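Local coordinates for teichoic acid biosynthesis protein F (Staphylococcus epidermidis, PDB 3L7I) that takes part in teichoic acid biosynthesis and, in its modelled part, folds into two parallel-sheet domains in the manner of GT-B proteins, at residues N349-T354 with N382-W387; S388-D393 with V404-A409; V422-T427 with I440-G445. All coordinates share one frame; numbering follows the deposited sequence.

Contact 1 of 3, residues N349-T354 with N382-W387; sequences NVKPKT and NYRYIW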
loop_
_atom_site.group_PDB
_atom_site.type_symbol
_atom_site.label_atom_id
_atom_site.label_comp_id
_atom_site.label_asym_id
_atom_site.label_seq_id
_atom_site.Cartn_x
_atom_site.Cartn_y
_atom_site.Cartn_z
ATOM N N ASN A 349 12.519 -10.461 -24.892
ATOM C CA ASN A 349 12.128 -11.849 -24.660
ATOM C C ASN A 349 11.950 -12.625 -25.953
ATOM O O ASN A 349 11.874 -13.857 -25.949
ATOM C CB ASN A 349 10.830 -11.921 -23.859
ATOM C CG ASN A 349 10.938 -11.261 -22.504
ATOM O OD1 ASN A 349 9.938 -11.126 -21.794
ATOM N ND2 ASN A 349 12.148 -10.847 -22.130
ATOM N N VAL A 350 11.878 -11.886 -27.055
ATOM C CA VAL A 350 11.525 -12.457 -28.347
ATOM C C VAL A 350 12.617 -13.345 -28.937
ATOM O O VAL A 350 13.682 -12.870 -29.308
ATOM C CB VAL A 350 11.173 -11.349 -29.368
ATOM C CG1 VAL A 350 11.102 -11.923 -30.762
ATOM C CG2 VAL A 350 9.870 -10.673 -29.002
ATOM N N LYS A 351 12.345 -14.636 -29.019
ATOM C CA LYS A 351 13.213 -15.546 -29.741
ATOM C C LYS A 351 12.745 -15.627 -31.197
ATOM O O LYS A 351 11.672 -16.162 -31.458
ATOM C CB LYS A 351 13.125 -16.929 -29.108
ATOM C CG LYS A 351 13.449 -16.985 -27.621
ATOM C CD LYS A 351 12.970 -18.304 -27.044
ATOM C CE LYS A 351 13.844 -18.809 -25.916
ATOM N NZ LYS A 351 13.255 -20.074 -25.365
ATOM N N PRO A 352 13.543 -15.102 -32.152
ATOM C CA PRO A 352 13.121 -15.102 -33.562
ATOM C C PRO A 352 12.603 -16.441 -34.107
ATOM O O PRO A 352 11.756 -16.399 -34.976
ATOM C CB PRO A 352 14.381 -14.656 -34.304
ATOM C CG PRO A 352 15.075 -13.775 -33.330
ATOM C CD PRO A 352 14.820 -14.386 -31.967
ATOM N N LYS A 353 13.057 -17.595 -33.626
ATOM C CA LYS A 353 12.559 -18.836 -34.221
ATOM C C LYS A 353 11.364 -19.504 -33.523
ATOM O O LYS A 353 11.099 -20.688 -33.746
ATOM C CB LYS A 353 13.682 -19.835 -34.471
ATOM C CG LYS A 353 14.614 -20.050 -33.312
ATOM C CD LYS A 353 15.653 -21.129 -33.659
ATOM C CE LYS A 353 16.484 -20.764 -34.881
ATOM N NZ LYS A 353 17.566 -21.769 -35.114
ATOM N N THR A 354 10.632 -18.737 -32.715
ATOM C CA THR A 354 9.423 -19.226 -32.050
ATOM C C THR A 354 8.171 -18.701 -32.757
ATOM O O THR A 354 8.057 -17.505 -33.010
ATOM C CB THR A 354 9.360 -18.802 -30.535
ATOM O OG1 THR A 354 10.299 -19.560 -29.757
ATOM C CG2 THR A 354 7.964 -19.021 -29.960
ATOM N N ASN A 382 12.816 -27.060 -38.038
ATOM C CA ASN A 382 13.688 -26.736 -36.919
ATOM C C ASN A 382 13.355 -25.435 -36.181
ATOM O O ASN A 382 14.194 -24.875 -35.482
ATOM C CB ASN A 382 15.164 -26.793 -37.340
ATOM C CG ASN A 382 15.537 -28.130 -38.007
ATOM O OD1 ASN A 382 15.019 -29.193 -37.640
ATOM N ND2 ASN A 382 16.430 -28.072 -38.999
ATOM N N TYR A 383 12.122 -24.962 -36.307
ATOM C CA TYR A 383 11.686 -23.824 -35.507
ATOM C C TYR A 383 10.925 -24.305 -34.267
ATOM O O TYR A 383 10.439 -25.443 -34.241
ATOM C CB TYR A 383 10.786 -22.906 -36.324
ATOM C CG TYR A 383 11.476 -22.101 -37.392
ATOM C CD1 TYR A 383 10.873 -21.914 -38.619
ATOM C CD2 TYR A 383 12.713 -21.514 -37.175
ATOM C CE1 TYR A 383 11.469 -21.165 -39.608
ATOM C CE2 TYR A 383 13.326 -20.758 -38.163
ATOM C CZ TYR A 383 12.693 -20.591 -39.384
ATOM O OH TYR A 383 13.261 -19.853 -40.400
ATOM N N ARG A 384 10.824 -23.457 -33.245
ATOM C CA ARG A 384 10.010 -23.803 -32.089
ATOM C C ARG A 384 8.529 -23.514 -32.395
ATOM O O ARG A 384 8.105 -22.353 -32.435
ATOM C CB ARG A 384 10.476 -23.071 -30.821
ATOM C CG ARG A 384 9.746 -23.537 -29.549
ATOM C CD ARG A 384 10.543 -23.295 -28.261
ATOM N NE ARG A 384 10.167 -22.069 -27.547
ATOM C CZ ARG A 384 9.401 -22.037 -26.453
ATOM N NH1 ARG A 384 8.909 -23.164 -25.934
ATOM N NH2 ARG A 384 9.119 -20.873 -25.878
ATOM N N TYR A 385 7.749 -24.568 -32.636
ATOM C CA TYR A 385 6.315 -24.415 -32.855
ATOM C C TYR A 385 5.496 -24.617 -31.575
ATOM O O TYR A 385 5.664 -25.615 -30.852
ATOM C CB TYR A 385 5.845 -25.342 -33.963
ATOM C CG TYR A 385 6.485 -25.024 -35.294
ATOM C CD1 TYR A 385 5.958 -24.045 -36.127
ATOM C CD2 TYR A 385 7.623 -25.694 -35.713
ATOM C CE1 TYR A 385 6.543 -23.745 -37.347
ATOM C CE2 TYR A 385 8.216 -25.410 -36.932
ATOM C CZ TYR A 385 7.676 -24.432 -37.748
ATOM O OH TYR A 385 8.274 -24.147 -38.962
ATOM N N ILE A 386 4.620 -23.648 -31.296
ATOM C CA ILE A 386 3.756 -23.697 -30.128
ATOM C C ILE A 386 2.294 -23.545 -30.540
ATOM O O ILE A 386 1.960 -22.659 -31.323
ATOM C CB ILE A 386 4.139 -22.600 -29.141
ATOM C CG1 ILE A 386 5.594 -22.784 -28.716
ATOM C CG2 ILE A 386 3.263 -22.661 -27.913
ATOM C CD1 ILE A 386 6.229 -21.571 -28.055
ATOM N N TRP A 387 1.422 -24.419 -30.035
ATOM C CA TRP A 387 -0.035 -24.258 -30.204
ATOM C C TRP A 387 -0.756 -23.912 -28.884
ATOM O O TRP A 387 -0.471 -24.477 -27.824
ATOM C CB TRP A 387 -0.656 -25.505 -30.836
ATOM C CG TRP A 387 -0.664 -25.469 -32.346
ATOM C CD1 TRP A 387 0.372 -25.784 -33.195
ATOM C CD2 TRP A 387 -1.759 -25.099 -33.180
ATOM N NE1 TRP A 387 -0.016 -25.621 -34.504
ATOM C CE2 TRP A 387 -1.317 -25.198 -34.521
ATOM C CE3 TRP A 387 -3.070 -24.705 -32.928
ATOM C CZ2 TRP A 387 -2.139 -24.900 -35.595
ATOM C CZ3 TRP A 387 -3.886 -24.419 -33.995
ATOM C CH2 TRP A 387 -3.419 -24.516 -35.314
#

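Contact 2 of 3, residues S388-D393 with V404-A409; sequences SFKNPD and VKRNSA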
loop_
_atom_site.group_PDB
_atom_site.type_symbol
_atom_site.label_atom_id
_atom_site.label_comp_id
_atom_site.label_asym_id
_atom_site.label_seq_id
_atom_site.Cartn_x
_atom_site.Cartn_y
_atom_site.Cartn_z
ATOM N N SER A 388 -1.697 -22.979 -28.943
ATOM C CA SER A 388 -2.434 -22.575 -27.754
ATOM C C SER A 388 -3.854 -23.107 -27.836
ATOM O O SER A 388 -4.482 -22.957 -28.866
ATOM C CB SER A 388 -2.425 -21.058 -27.669
ATOM O OG SER A 388 -3.644 -20.558 -27.159
ATOM N N PHE A 389 -4.346 -23.741 -26.770
ATOM C CA PHE A 389 -5.704 -24.332 -26.717
ATOM C C PHE A 389 -6.394 -23.987 -25.399
ATOM O O PHE A 389 -5.731 -23.581 -24.452
ATOM C CB PHE A 389 -5.652 -25.871 -26.834
ATOM C CG PHE A 389 -4.979 -26.359 -28.080
ATOM C CD1 PHE A 389 -5.669 -26.424 -29.273
ATOM C CD2 PHE A 389 -3.650 -26.729 -28.062
ATOM C CE1 PHE A 389 -5.059 -26.852 -30.419
ATOM C CE2 PHE A 389 -3.034 -27.153 -29.212
ATOM C CZ PHE A 389 -3.752 -27.218 -30.399
ATOM N N LYS A 390 -7.711 -24.156 -25.316
ATOM C CA LYS A 390 -8.379 -23.993 -24.038
ATOM C C LYS A 390 -8.100 -25.219 -23.225
ATOM O O LYS A 390 -7.867 -25.143 -22.030
ATOM C CB LYS A 390 -9.883 -23.836 -24.197
ATOM C CG LYS A 390 -10.284 -22.669 -25.039
ATOM C CD LYS A 390 -11.758 -22.382 -24.846
ATOM C CE LYS A 390 -12.423 -21.927 -26.156
ATOM N NZ LYS A 390 -13.897 -22.304 -26.218
ATOM N N ASN A 391 -8.117 -26.362 -23.892
ATOM C CA ASN A 391 -7.904 -27.645 -23.236
ATOM C C ASN A 391 -6.952 -28.529 -24.019
ATOM O O ASN A 391 -7.383 -29.399 -24.750
ATOM C CB ASN A 391 -9.241 -28.350 -23.039
ATOM C CG ASN A 391 -10.159 -27.588 -22.098
ATOM O OD1 ASN A 391 -9.820 -27.364 -20.924
ATOM N ND2 ASN A 391 -11.328 -27.179 -22.604
ATOM N N PRO A 392 -5.645 -28.299 -23.858
ATOM C CA PRO A 392 -4.591 -28.958 -24.634
ATOM C C PRO A 392 -4.610 -30.483 -24.594
ATOM O O PRO A 392 -4.177 -31.089 -25.569
ATOM C CB PRO A 392 -3.315 -28.427 -23.996
ATOM C CG PRO A 392 -3.700 -27.091 -23.480
ATOM C CD PRO A 392 -5.093 -27.268 -22.960
ATOM N N ASP A 393 -5.109 -31.085 -23.521
ATOM C CA ASP A 393 -5.090 -32.543 -23.407
ATOM C C ASP A 393 -6.193 -33.203 -24.241
ATOM O O ASP A 393 -6.219 -34.417 -24.389
ATOM C CB ASP A 393 -5.161 -32.987 -21.933
ATOM C CG ASP A 393 -3.965 -32.473 -21.085
ATOM O OD1 ASP A 393 -2.795 -32.629 -21.518
ATOM O OD2 ASP A 393 -4.191 -31.924 -19.974
ATOM N N VAL A 404 0.349 -25.273 -25.277
ATOM C CA VAL A 404 0.092 -24.555 -24.022
ATOM C C VAL A 404 -1.395 -24.332 -23.717
ATOM O O VAL A 404 -2.231 -24.295 -24.618
ATOM C CB VAL A 404 0.726 -23.177 -24.043
ATOM C CG1 VAL A 404 2.196 -23.292 -24.302
ATOM C CG2 VAL A 404 0.068 -22.341 -25.112
ATOM N N LYS A 405 -1.709 -24.139 -22.438
ATOM C CA LYS A 405 -3.076 -23.836 -22.005
ATOM C C LYS A 405 -3.323 -22.314 -21.859
ATOM O O LYS A 405 -2.462 -21.553 -21.385
ATOM C CB LYS A 405 -3.376 -24.574 -20.696
ATOM C CG LYS A 405 -4.769 -24.369 -20.159
ATOM C CD LYS A 405 -5.116 -25.364 -19.076
ATOM C CE LYS A 405 -6.587 -25.243 -18.674
ATOM N NZ LYS A 405 -6.883 -25.942 -17.392
ATOM N N ARG A 406 -4.494 -21.855 -22.263
ATOM C CA ARG A 406 -4.755 -20.434 -22.180
ATOM C C ARG A 406 -4.657 -19.932 -20.753
ATOM O O ARG A 406 -5.128 -20.581 -19.832
ATOM C CB ARG A 406 -6.127 -20.122 -22.740
ATOM C CG ARG A 406 -6.091 -19.591 -24.122
ATOM C CD ARG A 406 -7.479 -19.341 -24.591
ATOM N NE ARG A 406 -7.486 -18.450 -25.744
ATOM C CZ ARG A 406 -8.218 -17.347 -25.823
ATOM N NH1 ARG A 406 -8.158 -16.598 -26.923
ATOM N NH2 ARG A 406 -9.019 -17.015 -24.814
ATOM N N ASN A 407 -4.033 -18.777 -20.574
ATOM C CA ASN A 407 -3.946 -18.150 -19.263
ATOM C C ASN A 407 -3.028 -18.810 -18.269
ATOM O O ASN A 407 -3.152 -18.598 -17.065
ATOM C CB ASN A 407 -5.317 -18.023 -18.646
ATOM C CG ASN A 407 -5.949 -16.726 -18.988
ATOM O OD1 ASN A 407 -5.925 -15.782 -18.175
ATOM N ND2 ASN A 407 -6.469 -16.623 -20.228
ATOM N N SER A 408 -2.108 -19.610 -18.781
ATOM C CA SER A 408 -1.131 -20.282 -17.950
ATOM C C SER A 408 0.217 -19.617 -18.153
ATOM O O SER A 408 0.406 -18.823 -19.082
ATOM C CB SER A 408 -1.077 -21.771 -18.287
ATOM O OG SER A 408 -0.626 -21.962 -19.605
ATOM N N ALA A 409 1.156 -19.910 -17.265
ATOM C CA ALA A 409 2.447 -19.254 -17.358
ATOM C C ALA A 409 3.030 -19.481 -18.760
ATOM O O ALA A 409 3.566 -18.557 -19.385
ATOM C CB ALA A 409 3.363 -19.773 -16.295
#

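Contact 3 of 3, residues V422-T427 with I440-G445; sequences VSNART and IQTWHG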
loop_
_atom_site.group_PDB
_atom_site.type_symbol
_atom_site.label_atom_id
_atom_site.label_comp_id
_atom_site.label_asym_id
_atom_site.label_seq_id
_atom_site.Cartn_x
_atom_site.Cartn_y
_atom_site.Cartn_z
ATOM N N VAL A 422 0.272 -16.435 -35.330
ATOM C CA VAL A 422 -0.582 -16.889 -36.411
ATOM C C VAL A 422 -1.942 -17.251 -35.863
ATOM O O VAL A 422 -2.066 -18.120 -34.978
ATOM C CB VAL A 422 -0.008 -18.114 -37.044
ATOM C CG1 VAL A 422 -1.030 -18.733 -37.920
ATOM C CG2 VAL A 422 1.221 -17.733 -37.837
ATOM N N SER A 423 -2.970 -16.558 -36.352
ATOM C CA SER A 423 -4.339 -16.964 -36.047
ATOM C C SER A 423 -5.448 -16.455 -36.983
ATOM O O SER A 423 -5.235 -15.604 -37.858
ATOM C CB SER A 423 -4.679 -16.707 -34.565
ATOM O OG SER A 423 -4.932 -15.343 -34.292
ATOM N N ASN A 424 -6.635 -17.007 -36.763
ATOM C CA ASN A 424 -7.778 -16.808 -37.624
ATOM C C ASN A 424 -8.942 -16.185 -36.851
ATOM O O ASN A 424 -10.102 -16.258 -37.282
ATOM C CB ASN A 424 -8.225 -18.147 -38.165
ATOM C CG ASN A 424 -8.776 -19.029 -37.080
ATOM O OD1 ASN A 424 -8.494 -18.814 -35.907
ATOM N ND2 ASN A 424 -9.582 -20.011 -37.455
ATOM N N ALA A 425 -8.650 -15.573 -35.708
ATOM C CA ALA A 425 -9.701 -14.891 -34.963
ATOM C C ALA A 425 -9.047 -13.876 -34.076
ATOM O O ALA A 425 -7.828 -13.873 -33.936
ATOM C CB ALA A 425 -10.505 -15.866 -34.155
ATOM N N ARG A 426 -9.847 -13.001 -33.488
ATOM C CA ARG A 426 -9.303 -11.937 -32.656
ATOM C C ARG A 426 -8.549 -12.557 -31.512
ATOM O O ARG A 426 -9.044 -13.508 -30.930
ATOM C CB ARG A 426 -10.426 -11.065 -32.113
ATOM C CG ARG A 426 -11.114 -10.301 -33.188
ATOM C CD ARG A 426 -12.397 -9.768 -32.672
ATOM N NE ARG A 426 -12.114 -8.797 -31.647
ATOM C CZ ARG A 426 -13.041 -8.194 -30.932
ATOM N NH1 ARG A 426 -14.309 -8.492 -31.158
ATOM N NH2 ARG A 426 -12.683 -7.305 -30.000
ATOM N N THR A 427 -7.353 -12.055 -31.202
ATOM C CA THR A 427 -6.673 -12.523 -29.998
ATOM C C THR A 427 -6.754 -11.435 -28.936
ATOM O O THR A 427 -6.778 -10.258 -29.268
ATOM C CB THR A 427 -5.203 -13.055 -30.236
ATOM O OG1 THR A 427 -4.299 -11.965 -30.357
ATOM C CG2 THR A 427 -5.087 -13.957 -31.474
ATOM N N ILE A 440 0.169 -12.248 -37.770
ATOM C CA ILE A 440 -0.485 -12.598 -39.029
ATOM C C ILE A 440 -1.929 -13.034 -38.799
ATOM O O ILE A 440 -2.178 -14.003 -38.091
ATOM C CB ILE A 440 0.294 -13.703 -39.786
ATOM C CG1 ILE A 440 1.683 -13.200 -40.168
ATOM C CG2 ILE A 440 -0.420 -14.095 -41.046
ATOM C CD1 ILE A 440 2.452 -14.189 -40.992
ATOM N N GLN A 441 -2.867 -12.298 -39.386
ATOM C CA GLN A 441 -4.298 -12.564 -39.237
ATOM C C GLN A 441 -4.853 -13.186 -40.503
ATOM O O GLN A 441 -4.738 -12.616 -41.599
ATOM C CB GLN A 441 -5.061 -11.267 -38.961
ATOM C CG GLN A 441 -6.556 -11.453 -38.781
ATOM C CD GLN A 441 -6.914 -12.469 -37.689
ATOM O OE1 GLN A 441 -7.498 -13.503 -37.979
ATOM N NE2 GLN A 441 -6.566 -12.174 -36.441
ATOM N N THR A 442 -5.463 -14.355 -40.372
ATOM C CA THR A 442 -5.902 -15.055 -41.558
ATOM C C THR A 442 -7.354 -14.763 -41.743
ATOM O O THR A 442 -7.890 -14.900 -42.842
ATOM C CB THR A 442 -5.731 -16.535 -41.371
ATOM O OG1 THR A 442 -6.634 -16.977 -40.351
ATOM C CG2 THR A 442 -4.321 -16.830 -40.913
ATOM N N TRP A 443 -7.975 -14.327 -40.646
ATOM C CA TRP A 443 -9.439 -14.319 -40.482
ATOM C C TRP A 443 -10.029 -15.665 -40.925
ATOM O O TRP A 443 -9.291 -16.616 -41.164
ATOM C CB TRP A 443 -10.108 -13.121 -41.184
ATOM C CG TRP A 443 -11.484 -12.819 -40.651
ATOM C CD1 TRP A 443 -12.649 -12.870 -41.335
ATOM C CD2 TRP A 443 -11.822 -12.446 -39.307
ATOM N NE1 TRP A 443 -13.696 -12.548 -40.508
ATOM C CE2 TRP A 443 -13.216 -12.289 -39.259
ATOM C CE3 TRP A 443 -11.076 -12.234 -38.141
ATOM C CZ2 TRP A 443 -13.884 -11.928 -38.100
ATOM C CZ3 TRP A 443 -11.747 -11.872 -36.982
ATOM C CH2 TRP A 443 -13.137 -11.718 -36.975
ATOM N N HIS A 444 -11.340 -15.768 -41.028
ATOM C CA HIS A 444 -11.930 -17.070 -41.277
ATOM C C HIS A 444 -13.101 -17.002 -42.251
ATOM O O HIS A 444 -14.156 -17.583 -41.995
ATOM C CB HIS A 444 -12.416 -17.666 -39.957
ATOM C CG HIS A 444 -13.233 -16.708 -39.162
ATOM N ND1 HIS A 444 -12.736 -16.035 -38.073
ATOM C CD2 HIS A 444 -14.491 -16.248 -39.350
ATOM C CE1 HIS A 444 -13.668 -15.228 -37.590
ATOM N NE2 HIS A 444 -14.736 -15.334 -38.351
ATOM N N GLY A 445 -12.953 -16.289 -43.355
ATOM C CA GLY A 445 -13.974 -16.391 -44.378
ATOM C C GLY A 445 -14.504 -15.133 -45.023
ATOM O O GLY A 445 -14.571 -14.083 -44.394
#

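Contact 1 of 3, residues N349-T354 with N382-W387
The pairing of Thr354 with Arg384 places two parallel strands at the point where both begin, their CA atoms 4.6 Å apart. A type I beta turn from Lys351 to Thr354 leads into it, closed by Thr354 N, which donates to Lys351 O over 3.0 Å. The next carbonyl to be satisfied is that of Lys353: its O receives Arg384 N at 2.8 Å, with the donor in the carbonyl plane and an N-H...O angle of 143°. Further along, Arg384 and Ile386 continue the backbone bonding with Ile355, while Thr354 bonds through its backbone to Ser419 on its other flank.

Thr354 and Arg384 run side by side on one face of the sheet. In Thr354, chi1 of -73° sets OG1 beside the backbone N and swings CG2 anti to it. Arg384 has CG anti to its own N and bends at chi3 (97°), so that NE reaches Thr354 OG1 at 3.3 Å, a weak bond made at the guanidinium edge. Ile386 CD1 covers the centre of one guanidinium face, 3.5 Å above its plane, and also touches Thr354 CG2 at 3.6 Å. The stronger partners of the arginine are carboxylates: NH1 pairs with Glu402 and NH2 with Glu417. Lys351 NZ lies 4.2 Å from Arg384 NH2, but Glu417 bridges both cations, which probably offsets their repulsion. Within the turn, Lys353 CB meets the Tyr383 ring obliquely, 3.3 Å from Tyr383 CD2; the OH of that ring bonds to His715.

Helix 706-721 borders the tyrosine through Ile718, and helix 367-379 covers Tyr383 and Tyr385 through Met376. The backbone bonds of Ile355 on one flank and Thr354 on the other set strand 354-358 between strands 384-389 and 418-423.

Contact 2 of 3, residues S388-D393 with V404-A409
The edge of a parallel, Rossmann-like sheet is formed here, strand 402-405 being its outermost strand within the chain and strand 384-389 its neighbour. Ser388 pairs with Val404 and Phe389 with Lys405. Two backbone bonds define the register: Phe389 N to Val404 O at 3.1 Å, nearly straight at 164°, and Arg406 N to Phe389 O at 3.0 Å. Both approach nearly along the C=O axis.

On one face Val404 CG2, in the crowded position between N and carbonyl carbon, meets Ser388 CB at 3.8 Å. Glu358 takes a hydrogen bond from Ser388 OG and forms a salt bridge with Arg406 NE. On the other face the Pro392 ring crosses Lys405 at about a right angle, CG resting 3.8 Å from Lys405 CB. Beyond the strand, a type II turn from Lys405 to Ser408 places Ser408 at a helix N-cap; Lys405 O takes both Ser408 OG, at 2.6 Å on a lone pair, and Ser408 N, at 3.3 Å.

The capped helix, 409-417, packs through Tyr411 on Ser388 and Arg406, and strand 354-358 lies on the inner flank of strand 384-389, bonding Phe357 to Ser388.

Contact 3 of 3, residues V422-T427 with I440-G445
Gln441 runs out with CG anti to its backbone N and then bends at chi2 (55°), which folds its amide back over the neighbouring segment; His444 takes the crowded position, CG between N and carbonyl carbon (chi1 49°), which directs ND1 at Asn424 O. That bond is 2.8 Å long and close to straight, 172° at the hydrogen, with the oxygen in the imidazole plane and nearly on the carbonyl axis. ND1 therefore carries the proton.

The glutamine amide joins both segments. Its OE1 receives Trp443 N at 2.8 Å on a lone pair, and NE2 donates to Ala425 O at 3.3 Å, reaching it from above the carbonyl plane. Earlier in both segments, the parallel strands are joined by Ser423 N to Ile440 O, 3.2 Å, and Thr442 N to Ser423 O, 2.8 Å. Past the strand ends the rings of Trp443 and His444 overlap in an offset manner, His444 CE1 standing 3.3 Å above the indole plane. A sulfate ion, probably from the crystallisation liquor, lies about 6 Å from the His444 side chain.

Asn424 is tied at OD1 to Phe360 N. Helix 367-379 packs on Val422 and Thr442, helix 706-721 covers Val422 and Ile440, and strands 354-358 and 481-484 flank the pair on its two outer sides.

How the contacts relate
From the N terminus, contact 1 closes a 27-residue loop holding helix 367-379, a beta-alpha-beta crossover between adjacent parallel strands 354-358 and 384-389. Contact 2 closes a 10-residue excursion without a helix, and adds strand 402-405 at the sheet edge. Helix 409-417 returns the chain across to strand 418-423, the other neighbour of strand 354-358, where contact 3 closes a 12-residue loop. The three lie in series, neither nested nor crossed. Contacts 1 and 2 share strand 384-389 and touch, Trp387 O to Val404 N being a probable hydrogen bond of 2.8 Å; contact 3 comes within about 5 Å of contact 2, nearest atoms. Contacts 1 and 2 join three strands, contact 3 two more of the same sheet.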